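UDP-N-Acetylglucosamine 2-Epimerase (Thermus thermophilus, PDB 1V4V) probably catalyses the interconversion of UDP-N-acetylglucosamine and UDP-N-acetylmannosamine by epimerisation at carbon 2, and forms a homodimer of two-domain chains. Local coordinates at residues P16-M21 with Q50-F55; L183-L188 with S267-M272; S275-T280 with G330-P335. All coordinates share one frame; numbering follows the deposited sequence.

Contact 1: P16-M21 with Q50-F55; sequences PEATKM and QALSLF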
ATOM      1  N   PRO A  16     -11.857  -0.864  19.498  1.00 33.95           N
ATOM      2  CA  PRO A  16     -11.182   0.438  19.433  1.00 32.81           C
ATOM      3  C   PRO A  16     -11.455   1.150  18.102  1.00 32.46           C
ATOM      4  O   PRO A  16     -11.582   2.376  18.047  1.00 31.15           O
ATOM      5  CB  PRO A  16      -9.710   0.068  19.598  1.00 35.44           C
ATOM      6  CG  PRO A  16      -9.771  -1.133  20.493  1.00 35.59           C
ATOM      7  CD  PRO A  16     -10.910  -1.925  19.889  1.00 34.68           C
ATOM      8  N   GLU A  17     -11.535   0.375  17.028  1.00 30.07           N
ATOM      9  CA  GLU A  17     -11.806   0.940  15.713  1.00 28.89           C
ATOM     10  C   GLU A  17     -13.246   1.444  15.674  1.00 25.50           C
ATOM     11  O   GLU A  17     -13.513   2.542  15.201  1.00 25.09           O
ATOM     12  CB  GLU A  17     -11.575  -0.115  14.626  1.00 30.72           C
ATOM     13  CG  GLU A  17     -10.144  -0.663  14.600  1.00 33.26           C
ATOM     14  CD  GLU A  17      -9.930  -1.734  13.540  1.00 36.16           C
ATOM     15  OE1 GLU A  17     -10.916  -2.372  13.115  1.00 32.67           O
ATOM     16  OE2 GLU A  17      -8.764  -1.951  13.143  1.00 39.76           O
ATOM     17  N   ALA A  18     -14.169   0.643  16.191  1.00 26.49           N
ATOM     18  CA  ALA A  18     -15.577   1.022  16.210  1.00 26.41           C
ATOM     19  C   ALA A  18     -15.761   2.360  16.928  1.00 26.76           C
ATOM     20  O   ALA A  18     -16.505   3.231  16.473  1.00 25.55           O
ATOM     21  CB  ALA A  18     -16.400  -0.071  16.899  1.00 25.52           C
ATOM     22  N   THR A  19     -15.066   2.520  18.047  1.00 28.11           N
ATOM     23  CA  THR A  19     -15.149   3.744  18.833  1.00 27.49           C
ATOM     24  C   THR A  19     -14.724   4.970  18.040  1.00 26.50           C
ATOM     25  O   THR A  19     -15.388   6.002  18.079  1.00 25.97           O
ATOM     26  CB  THR A  19     -14.266   3.648  20.101  1.00 30.30           C
ATOM     27  OG1 THR A  19     -14.757   2.595  20.941  1.00 33.27           O
ATOM     28  CG2 THR A  19     -14.287   4.958  20.871  1.00 29.60           C
ATOM     29  N   LYS A  20     -13.616   4.858  17.316  1.00 25.82           N
ATOM     30  CA  LYS A  20     -13.119   5.982  16.536  1.00 26.75           C
ATOM     31  C   LYS A  20     -13.932   6.228  15.266  1.00 26.49           C
ATOM     32  O   LYS A  20     -13.910   7.329  14.715  1.00 26.18           O
ATOM     33  CB  LYS A  20     -11.650   5.761  16.178  1.00 28.45           C
ATOM     34  CG  LYS A  20     -10.727   5.731  17.393  1.00 31.76           C
ATOM     35  CD  LYS A  20      -9.279   5.554  16.976  1.00 36.63           C
ATOM     36  CE  LYS A  20      -8.353   5.488  18.188  1.00 39.61           C
ATOM     37  NZ  LYS A  20      -8.440   6.717  19.016  1.00 41.63           N
HETATM   38  N   MSE A  21     -14.661   5.211  14.812  1.00 24.83           N
HETATM   39  CA  MSE A  21     -15.464   5.350  13.600  1.00 25.89           C
HETATM   40  C   MSE A  21     -16.900   5.812  13.855  1.00 26.02           C
HETATM   41  O   MSE A  21     -17.521   6.424  12.982  1.00 25.06           O
HETATM   42  CB  MSE A  21     -15.475   4.028  12.826  1.00 26.43           C
HETATM   43  CG  MSE A  21     -14.133   3.682  12.206  1.00 25.92           C
HETATM   44 SE   MSE A  21     -13.592   4.899  10.802  1.00 29.28          SE
HETATM   45  CE  MSE A  21     -13.518   3.618   9.345  1.00 28.39           C
ATOM     46  N   GLN A  50     -22.183  -5.138  20.534  1.00 54.79           N
ATOM     47  CA  GLN A  50     -22.556  -4.503  21.789  1.00 55.08           C
ATOM     48  C   GLN A  50     -21.828  -3.176  21.979  1.00 53.11           C
ATOM     49  O   GLN A  50     -22.349  -2.256  22.612  1.00 53.66           O
ATOM     50  CB  GLN A  50     -22.238  -5.435  22.960  1.00 57.43           C
ATOM     51  CG  GLN A  50     -23.081  -5.174  24.191  1.00 61.32           C
ATOM     52  CD  GLN A  50     -24.557  -5.391  23.923  1.00 63.14           C
ATOM     53  OE1 GLN A  50     -24.982  -6.500  23.589  1.00 65.19           O
ATOM     54  NE2 GLN A  50     -25.348  -4.333  24.062  1.00 64.62           N
ATOM     55  N   ALA A  51     -20.622  -3.080  21.428  1.00 50.46           N
ATOM     56  CA  ALA A  51     -19.831  -1.862  21.535  1.00 46.76           C
ATOM     57  C   ALA A  51     -20.479  -0.732  20.743  1.00 45.50           C
ATOM     58  O   ALA A  51     -20.502   0.418  21.181  1.00 45.25           O
ATOM     59  CB  ALA A  51     -18.420  -2.116  21.029  1.00 48.06           C
ATOM     60  N   LEU A  52     -21.009  -1.065  19.572  1.00 42.63           N
ATOM     61  CA  LEU A  52     -21.661  -0.073  18.728  1.00 41.41           C
ATOM     62  C   LEU A  52     -23.006   0.356  19.311  1.00 40.66           C
ATOM     63  O   LEU A  52     -23.550   1.391  18.933  1.00 39.15           O
ATOM     64  CB  LEU A  52     -21.852  -0.631  17.315  1.00 39.57           C
ATOM     65  CG  LEU A  52     -20.586  -0.701  16.453  1.00 40.94           C
ATOM     66  CD1 LEU A  52     -20.850  -1.504  15.184  1.00 40.12           C
ATOM     67  CD2 LEU A  52     -20.134   0.711  16.110  1.00 37.39           C
ATOM     68  N   SER A  53     -23.533  -0.440  20.237  1.00 43.49           N
ATOM     69  CA  SER A  53     -24.818  -0.140  20.868  1.00 44.87           C
ATOM     70  C   SER A  53     -24.834   1.204  21.581  1.00 44.81           C
ATOM     71  O   SER A  53     -25.802   1.958  21.464  1.00 44.27           O
ATOM     72  CB  SER A  53     -25.199  -1.243  21.859  1.00 46.90           C
ATOM     73  OG  SER A  53     -25.483  -2.457  21.184  1.00 49.19           O
ATOM     74  N   LEU A  54     -23.771   1.502  22.325  1.00 43.18           N
ATOM     75  CA  LEU A  54     -23.682   2.766  23.048  1.00 43.26           C
ATOM     76  C   LEU A  54     -23.947   3.948  22.138  1.00 42.28           C
ATOM     77  O   LEU A  54     -24.617   4.900  22.527  1.00 43.34           O
ATOM     78  CB  LEU A  54     -22.297   2.958  23.675  1.00 44.70           C
ATOM     79  CG  LEU A  54     -22.056   4.385  24.203  1.00 44.67           C
ATOM     80  CD1 LEU A  54     -22.876   4.608  25.467  1.00 46.49           C
ATOM     81  CD2 LEU A  54     -20.585   4.612  24.486  1.00 44.21           C
ATOM     82  N   PHE A  55     -23.413   3.887  20.922  1.00 40.63           N
ATOM     83  CA  PHE A  55     -23.574   4.981  19.974  1.00 38.96           C
ATOM     84  C   PHE A  55     -24.834   4.871  19.133  1.00 35.99           C
ATOM     85  O   PHE A  55     -25.073   5.698  18.259  1.00 36.97           O
ATOM     86  CB  PHE A  55     -22.349   5.064  19.060  1.00 40.72           C
ATOM     87  CG  PHE A  55     -21.041   4.988  19.796  1.00 42.43           C
ATOM     88  CD1 PHE A  55     -20.410   3.764  19.995  1.00 42.30           C
ATOM     89  CD2 PHE A  55     -20.450   6.137  20.314  1.00 43.19           C
ATOM     90  CE1 PHE A  55     -19.209   3.684  20.700  1.00 44.80           C
ATOM     91  CE2 PHE A  55     -19.251   6.069  21.020  1.00 43.87           C
ATOM     92  CZ  PHE A  55     -18.629   4.839  21.213  1.00 43.77           C
TER
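Ala18 points its methyl group toward helix 45-53, where Leu52 meets it. The touch is methyl on methyl: Ala18 CB lies 3.9 Å from Leu52 CD2. Leu52 sets out to one side of the other helix. The first torsion of Leu52 (chi1 -75°) puts CG opposite the carbonyl carbon, and CD2 then swings across to Ala18. Both residues also rest on Phe12 of strand 6-12.

Phe55 makes the second touch. It presents the far end of its ring, and the approach is oblique. Phe55 CZ comes to 4.4 Å from Thr19 CA and lies at the same range from the Thr19 methyl, CG2. One face of this ring is covered by its neighbour Leu54, with Leu54 CD2 3.8 Å above the plane and offset toward the rim. Thr19 turns its hydroxyl back along its own helix, where OG1 bonds to Arg15 O. The polar end is thus used within the helix, and the methyl is what remains near the ring.

The two helices follow neighbouring strands of the parallel N-terminal sheet. Their contact is apolar and rather light, so it should depend on shape and burial instead of directed bonds.

Contact 2: L183-L188 with S267-M272; sequences LLAAKL and SMAALM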
ATOM      1  N   LEU A 183     -16.714  12.604  23.777  1.00 29.03           N
ATOM      2  CA  LEU A 183     -17.824  13.537  23.944  1.00 31.57           C
ATOM      3  C   LEU A 183     -19.156  12.832  23.710  1.00 33.09           C
ATOM      4  O   LEU A 183     -20.127  13.057  24.437  1.00 31.11           O
ATOM      5  CB  LEU A 183     -17.686  14.709  22.972  1.00 32.34           C
ATOM      6  CG  LEU A 183     -16.528  15.677  23.227  1.00 34.67           C
ATOM      7  CD1 LEU A 183     -16.397  16.649  22.061  1.00 34.79           C
ATOM      8  CD2 LEU A 183     -16.779  16.433  24.526  1.00 36.45           C
ATOM      9  N   LEU A 184     -19.195  11.978  22.693  1.00 31.91           N
ATOM     10  CA  LEU A 184     -20.404  11.227  22.366  1.00 32.16           C
ATOM     11  C   LEU A 184     -20.715  10.209  23.463  1.00 31.08           C
ATOM     12  O   LEU A 184     -21.860  10.084  23.904  1.00 32.60           O
ATOM     13  CB  LEU A 184     -20.223  10.510  21.023  1.00 34.27           C
ATOM     14  CG  LEU A 184     -21.361   9.616  20.522  1.00 38.09           C
ATOM     15  CD1 LEU A 184     -22.660  10.406  20.462  1.00 36.06           C
ATOM     16  CD2 LEU A 184     -21.002   9.069  19.146  1.00 39.62           C
ATOM     17  N   ALA A 185     -19.691   9.484  23.902  1.00 29.79           N
ATOM     18  CA  ALA A 185     -19.864   8.479  24.940  1.00 30.41           C
ATOM     19  C   ALA A 185     -20.370   9.125  26.228  1.00 30.96           C
ATOM     20  O   ALA A 185     -21.208   8.554  26.929  1.00 28.92           O
ATOM     21  CB  ALA A 185     -18.548   7.757  25.199  1.00 30.51           C
ATOM     22  N   ALA A 186     -19.868  10.319  26.531  1.00 29.49           N
ATOM     23  CA  ALA A 186     -20.280  11.018  27.746  1.00 31.24           C
ATOM     24  C   ALA A 186     -21.753  11.395  27.672  1.00 33.17           C
ATOM     25  O   ALA A 186     -22.493  11.255  28.648  1.00 33.24           O
ATOM     26  CB  ALA A 186     -19.437  12.264  27.945  1.00 31.22           C
ATOM     27  N   LYS A 187     -22.171  11.872  26.505  1.00 33.57           N
ATOM     28  CA  LYS A 187     -23.552  12.278  26.290  1.00 34.80           C
ATOM     29  C   LYS A 187     -24.527  11.107  26.346  1.00 33.82           C
ATOM     30  O   LYS A 187     -25.602  11.214  26.935  1.00 32.08           O
ATOM     31  CB  LYS A 187     -23.679  12.982  24.936  1.00 38.59           C
ATOM     32  CG  LYS A 187     -25.109  13.325  24.555  1.00 42.14           C
ATOM     33  CD  LYS A 187     -25.187  13.954  23.176  1.00 44.78           C
ATOM     34  CE  LYS A 187     -26.636  14.193  22.781  1.00 47.43           C
ATOM     35  NZ  LYS A 187     -27.422  12.926  22.796  1.00 50.11           N
ATOM     36  N   LEU A 188     -24.148   9.993  25.733  1.00 32.50           N
ATOM     37  CA  LEU A 188     -25.001   8.808  25.688  1.00 34.44           C
ATOM     38  C   LEU A 188     -24.902   7.939  26.934  1.00 34.51           C
ATOM     39  O   LEU A 188     -25.800   7.144  27.220  1.00 33.90           O
ATOM     40  CB  LEU A 188     -24.652   7.965  24.455  1.00 35.87           C
ATOM     41  CG  LEU A 188     -24.803   8.675  23.107  1.00 37.32           C
ATOM     42  CD1 LEU A 188     -24.325   7.761  21.989  1.00 39.79           C
ATOM     43  CD2 LEU A 188     -26.258   9.071  22.897  1.00 39.28           C
ATOM     44  N   SER A 267     -20.161   5.037  30.811  1.00 28.78           N
ATOM     45  CA  SER A 267     -20.408   5.429  32.190  1.00 29.38           C
ATOM     46  C   SER A 267     -19.231   6.220  32.758  1.00 29.82           C
ATOM     47  O   SER A 267     -19.420   7.156  33.540  1.00 29.92           O
ATOM     48  CB  SER A 267     -20.679   4.199  33.053  1.00 30.00           C
ATOM     49  OG  SER A 267     -21.058   4.586  34.362  1.00 34.28           O
HETATM   50  N   MSE A 268     -18.018   5.840  32.367  1.00 27.87           N
HETATM   51  CA  MSE A 268     -16.827   6.541  32.839  1.00 29.01           C
HETATM   52  C   MSE A 268     -16.756   7.932  32.220  1.00 27.36           C
HETATM   53  O   MSE A 268     -16.418   8.897  32.899  1.00 27.39           O
HETATM   54  CB  MSE A 268     -15.561   5.753  32.489  1.00 30.75           C
HETATM   55  CG  MSE A 268     -14.258   6.484  32.820  1.00 33.74           C
HETATM   56 SE   MSE A 268     -14.062   6.944  34.696  1.00 37.08          SE
HETATM   57  CE  MSE A 268     -12.772   5.604  35.203  1.00 39.59           C
ATOM     58  N   ALA A 269     -17.072   8.036  30.931  1.00 26.86           N
ATOM     59  CA  ALA A 269     -17.043   9.328  30.255  1.00 26.27           C
ATOM     60  C   ALA A 269     -18.049  10.279  30.897  1.00 25.90           C
ATOM     61  O   ALA A 269     -17.773  11.469  31.069  1.00 25.09           O
ATOM     62  CB  ALA A 269     -17.358   9.162  28.768  1.00 28.01           C
ATOM     63  N   ALA A 270     -19.219   9.750  31.243  1.00 23.49           N
ATOM     64  CA  ALA A 270     -20.261  10.556  31.868  1.00 23.48           C
ATOM     65  C   ALA A 270     -19.793  11.044  33.240  1.00 21.82           C
ATOM     66  O   ALA A 270     -19.988  12.205  33.594  1.00 24.15           O
ATOM     67  CB  ALA A 270     -21.542   9.738  32.003  1.00 22.85           C
ATOM     68  N   LEU A 271     -19.171  10.151  34.004  1.00 22.53           N
ATOM     69  CA  LEU A 271     -18.670  10.506  35.329  1.00 22.08           C
ATOM     70  C   LEU A 271     -17.639  11.627  35.222  1.00 21.93           C
ATOM     71  O   LEU A 271     -17.698  12.613  35.954  1.00 20.69           O
ATOM     72  CB  LEU A 271     -18.030   9.288  35.992  1.00 22.34           C
ATOM     73  CG  LEU A 271     -17.357   9.516  37.348  1.00 22.57           C
ATOM     74  CD1 LEU A 271     -18.374  10.037  38.366  1.00 23.23           C
ATOM     75  CD2 LEU A 271     -16.752   8.209  37.820  1.00 20.83           C
HETATM   76  N   MSE A 272     -16.683  11.470  34.313  1.00 22.69           N
HETATM   77  CA  MSE A 272     -15.662  12.494  34.137  1.00 22.38           C
HETATM   78  C   MSE A 272     -16.278  13.831  33.749  1.00 22.38           C
HETATM   79  O   MSE A 272     -15.915  14.873  34.299  1.00 22.18           O
HETATM   80  CB  MSE A 272     -14.646  12.070  33.070  1.00 23.99           C
HETATM   81  CG  MSE A 272     -13.750  10.916  33.473  1.00 27.18           C
HETATM   82 SE   MSE A 272     -12.327  10.663  32.168  1.00 33.36          SE
HETATM   83  CE  MSE A 272     -13.355   9.779  30.802  1.00 35.93           C
TER
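Where Ala186 meets Ala269 and Ala270, each helix keeps its own backbone bonds. The shortest of these are Leu188 N to Leu184 O and Met272 N to Met268 O, both 2.9 Å. These bonds run along each helix, and between the two segments the touching groups are methyls and backbone atoms.

Four buried alanines do the work. The methyl of Ala269 points toward helix 177-188 and settles on its backbone. Ala269 CB is 3.6 Å from Ala186 N. It also reaches the methyl of Ala185, with CB to CB at 4.0 Å. In return Ala186 lays its own methyl beside the peptide of Ala269, with Ala186 CB 3.6 Å from Ala269 O. Ala270 adds a lighter touch, its CB lying 3.8 Å from Ala186 O. These are van der Waals contacts between small groups.

Their small size allows a close approach. The CA atoms of Ala186 and Ala270 are only 4.1 Å apart, and the axes of the two segments approach to 7.1 Å. The segments cross almost at right angles (-89°), so the close region is short. The larger side chains of Leu184 and Lys187 leave from the far side of their helix, and Leu184 packs on Phe55. Beside the crossing, Ser267 OG bonds to Arg190 O, which ties helix 265-273 to the chain just after helix 177-188.

Helix 177-188 follows the last strand of the N-terminal sheet, while helix 265-273 belongs to the C-terminal sheet domain. This is a close, alanine-lined helix crossing at the junction of two Rossmann-like domains, in keeping with the GT-B fold of this family.

Contact 3: S275-T280 with G330-P335; sequences SLLLVT and GLLENP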
ATOM      1  N   SER A 275     -17.510  15.765  36.534  1.00 21.05           N
ATOM      2  CA  SER A 275     -16.523  16.061  37.568  1.00 20.07           C
ATOM      3  C   SER A 275     -15.806  17.394  37.387  1.00 20.51           C
ATOM      4  O   SER A 275     -15.681  17.903  36.272  1.00 20.29           O
ATOM      5  CB  SER A 275     -15.487  14.936  37.633  1.00 20.88           C
ATOM      6  OG  SER A 275     -16.104  13.692  37.932  1.00 22.80           O
ATOM      7  N   LEU A 276     -15.328  17.940  38.503  1.00 17.49           N
ATOM      8  CA  LEU A 276     -14.609  19.212  38.520  1.00 19.62           C
ATOM      9  C   LEU A 276     -13.149  18.978  38.175  1.00 19.02           C
ATOM     10  O   LEU A 276     -12.440  19.888  37.742  1.00 18.84           O
ATOM     11  CB  LEU A 276     -14.639  19.829  39.927  1.00 25.65           C
ATOM     12  CG  LEU A 276     -15.942  20.212  40.629  1.00 28.02           C
ATOM     13  CD1 LEU A 276     -15.626  20.695  42.042  1.00 31.55           C
ATOM     14  CD2 LEU A 276     -16.656  21.298  39.852  1.00 31.53           C
ATOM     15  N   LEU A 277     -12.700  17.748  38.388  1.00 18.50           N
ATOM     16  CA  LEU A 277     -11.301  17.410  38.178  1.00 18.05           C
ATOM     17  C   LEU A 277     -11.114  15.908  38.073  1.00 17.65           C
ATOM     18  O   LEU A 277     -11.871  15.140  38.669  1.00 17.84           O
ATOM     19  CB  LEU A 277     -10.497  17.922  39.375  1.00 17.52           C
ATOM     20  CG  LEU A 277      -9.050  17.484  39.583  1.00 18.09           C
ATOM     21  CD1 LEU A 277      -8.171  18.200  38.570  1.00 15.97           C
ATOM     22  CD2 LEU A 277      -8.601  17.813  41.013  1.00 17.20           C
ATOM     23  N   LEU A 278     -10.102  15.507  37.307  1.00 17.45           N
ATOM     24  CA  LEU A 278      -9.742  14.101  37.147  1.00 17.54           C
ATOM     25  C   LEU A 278      -8.336  13.915  37.711  1.00 19.03           C
ATOM     26  O   LEU A 278      -7.415  14.654  37.351  1.00 19.84           O
ATOM     27  CB  LEU A 278      -9.725  13.687  35.669  1.00 19.47           C
ATOM     28  CG  LEU A 278      -9.074  12.313  35.445  1.00 20.54           C
ATOM     29  CD1 LEU A 278      -9.936  11.228  36.100  1.00 21.72           C
ATOM     30  CD2 LEU A 278      -8.898  12.038  33.952  1.00 21.27           C
ATOM     31  N   VAL A 279      -8.184  12.947  38.610  1.00 18.49           N
ATOM     32  CA  VAL A 279      -6.887  12.624  39.195  1.00 19.08           C
ATOM     33  C   VAL A 279      -6.544  11.260  38.605  1.00 20.43           C
ATOM     34  O   VAL A 279      -7.323  10.315  38.734  1.00 21.32           O
ATOM     35  CB  VAL A 279      -6.969  12.503  40.731  1.00 20.14           C
ATOM     36  CG1 VAL A 279      -5.608  12.088  41.299  1.00 22.10           C
ATOM     37  CG2 VAL A 279      -7.412  13.835  41.334  1.00 22.24           C
ATOM     38  N   THR A 280      -5.394  11.142  37.951  1.00 20.26           N
ATOM     39  CA  THR A 280      -5.045   9.859  37.350  1.00 21.79           C
ATOM     40  C   THR A 280      -3.546   9.690  37.135  1.00 25.09           C
ATOM     41  O   THR A 280      -2.769  10.618  37.352  1.00 24.38           O
ATOM     42  CB  THR A 280      -5.741   9.705  35.980  1.00 21.31           C
ATOM     43  OG1 THR A 280      -5.497   8.396  35.457  1.00 22.90           O
ATOM     44  CG2 THR A 280      -5.197  10.744  34.983  1.00 22.21           C
ATOM     45  N   GLY A 330      -4.161  22.594  46.394  1.00 17.56           N
ATOM     46  CA  GLY A 330      -3.961  23.917  45.822  1.00 18.80           C
ATOM     47  C   GLY A 330      -4.819  24.161  44.592  1.00 19.69           C
ATOM     48  O   GLY A 330      -5.411  25.230  44.432  1.00 18.95           O
ATOM     49  N   LEU A 331      -4.898  23.163  43.720  1.00 17.84           N
ATOM     50  CA  LEU A 331      -5.688  23.279  42.499  1.00 18.65           C
ATOM     51  C   LEU A 331      -7.185  23.382  42.802  1.00 18.31           C
ATOM     52  O   LEU A 331      -7.888  24.202  42.213  1.00 20.03           O
ATOM     53  CB  LEU A 331      -5.427  22.074  41.589  1.00 20.49           C
ATOM     54  CG  LEU A 331      -6.141  22.113  40.234  1.00 24.15           C
ATOM     55  CD1 LEU A 331      -5.694  23.342  39.463  1.00 24.58           C
ATOM     56  CD2 LEU A 331      -5.832  20.851  39.446  1.00 25.68           C
ATOM     57  N   LEU A 332      -7.672  22.556  43.721  1.00 18.66           N
ATOM     58  CA  LEU A 332      -9.089  22.584  44.075  1.00 19.17           C
ATOM     59  C   LEU A 332      -9.485  23.916  44.705  1.00 21.22           C
ATOM     60  O   LEU A 332     -10.664  24.282  44.702  1.00 22.60           O
ATOM     61  CB  LEU A 332      -9.430  21.418  45.013  1.00 19.24           C
ATOM     62  CG  LEU A 332      -9.464  20.054  44.306  1.00 18.55           C
ATOM     63  CD1 LEU A 332      -9.589  18.922  45.321  1.00 20.55           C
ATOM     64  CD2 LEU A 332     -10.619  20.028  43.319  1.00 18.59           C
ATOM     65  N   GLU A 333      -8.507  24.643  45.237  1.00 20.85           N
ATOM     66  CA  GLU A 333      -8.778  25.948  45.834  1.00 21.22           C
ATOM     67  C   GLU A 333      -8.364  27.100  44.909  1.00 21.32           C
ATOM     68  O   GLU A 333      -8.230  28.245  45.343  1.00 22.56           O
ATOM     69  CB  GLU A 333      -8.082  26.050  47.199  1.00 23.98           C
ATOM     70  CG  GLU A 333      -8.801  25.206  48.248  1.00 28.81           C
ATOM     71  CD  GLU A 333      -8.102  25.146  49.597  1.00 34.55           C
ATOM     72  OE1 GLU A 333      -8.787  24.801  50.585  1.00 38.59           O
ATOM     73  OE2 GLU A 333      -6.886  25.424  49.676  1.00 34.40           O
ATOM     74  N   ASN A 334      -8.173  26.789  43.628  1.00 20.20           N
ATOM     75  CA  ASN A 334      -7.784  27.791  42.637  1.00 21.42           C
ATOM     76  C   ASN A 334      -8.748  27.654  41.459  1.00 21.39           C
ATOM     77  O   ASN A 334      -8.420  27.045  40.431  1.00 19.61           O
ATOM     78  CB  ASN A 334      -6.344  27.551  42.159  1.00 21.13           C
ATOM     79  CG  ASN A 334      -5.750  28.763  41.446  1.00 23.04           C
ATOM     80  OD1 ASN A 334      -6.432  29.452  40.691  1.00 24.38           O
ATOM     81  ND2 ASN A 334      -4.467  29.017  41.681  1.00 25.79           N
ATOM     82  N   PRO A 335      -9.962  28.205  41.599  1.00 21.97           N
ATOM     83  CA  PRO A 335     -10.940  28.106  40.511  1.00 22.06           C
ATOM     84  C   PRO A 335     -10.443  28.676  39.180  1.00 22.17           C
ATOM     85  O   PRO A 335     -10.827  28.195  38.108  1.00 22.44           O
ATOM     86  CB  PRO A 335     -12.164  28.845  41.068  1.00 23.35           C
ATOM     87  CG  PRO A 335     -11.573  29.809  42.065  1.00 24.89           C
ATOM     88  CD  PRO A 335     -10.497  28.978  42.734  1.00 21.10           C
TER
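Leu277, just past a corner of the chain at Leu276, faces the last turn of helix 321-332, with its CA 8.2 Å from that of Leu332. The backbones stand well apart, and leucine side chains span the gap.

Leu277 points toward the helix and splits its two methyls between two residues. Leu277 CD1 touches Leu331 CD2 at 3.6 Å, where the side chains slant past each other. Leu277 CD2 touches Leu332 CD2 at 3.8 Å, and these two side chains cross at about a right angle. With CG of Leu277 opposite its backbone N (chi1 168°), the fork extends outward to reach both. Leu332 starts off to one side; its first torsion (chi1 -73°) brings the branch end nearer to Leu277.

Leu331 also packs on Val297 of the next strand and on Leu338 and Met341 of helix 335-343. Leu332 has Phe228 on its flank. Just beyond, Asn334 caps that following helix, its OD1 bonding to Glu337 N.

Every touching group is an aliphatic carbon of a leucine side chain. The helix end is thus held on the C-terminal parallel sheet by dispersion and the exclusion of water, without a polar bond between the two segments.

The contacts follow one another along the chain, each closing before the next opens. Contact 1 joins helices of the N-terminal sheet domain, and contact 3 lies on the C-terminal sheet. Their centres are 30 Å apart, and their nearest atoms are about 16 Å apart. Contact 2 lies between them, 13 Å from contact 1 and 19 Å from contact 3, centre to centre. It touches both: Leu54 CD2 meets Ala185 CB at 3.8 Å, and Met272 SE meets Leu278 CD2 at 4.1 Å. Helix 265-273 leads directly into strand 275-280. Helices 177-188 and 265-273 thus join the two domains by packing, with contact 2 at the junction.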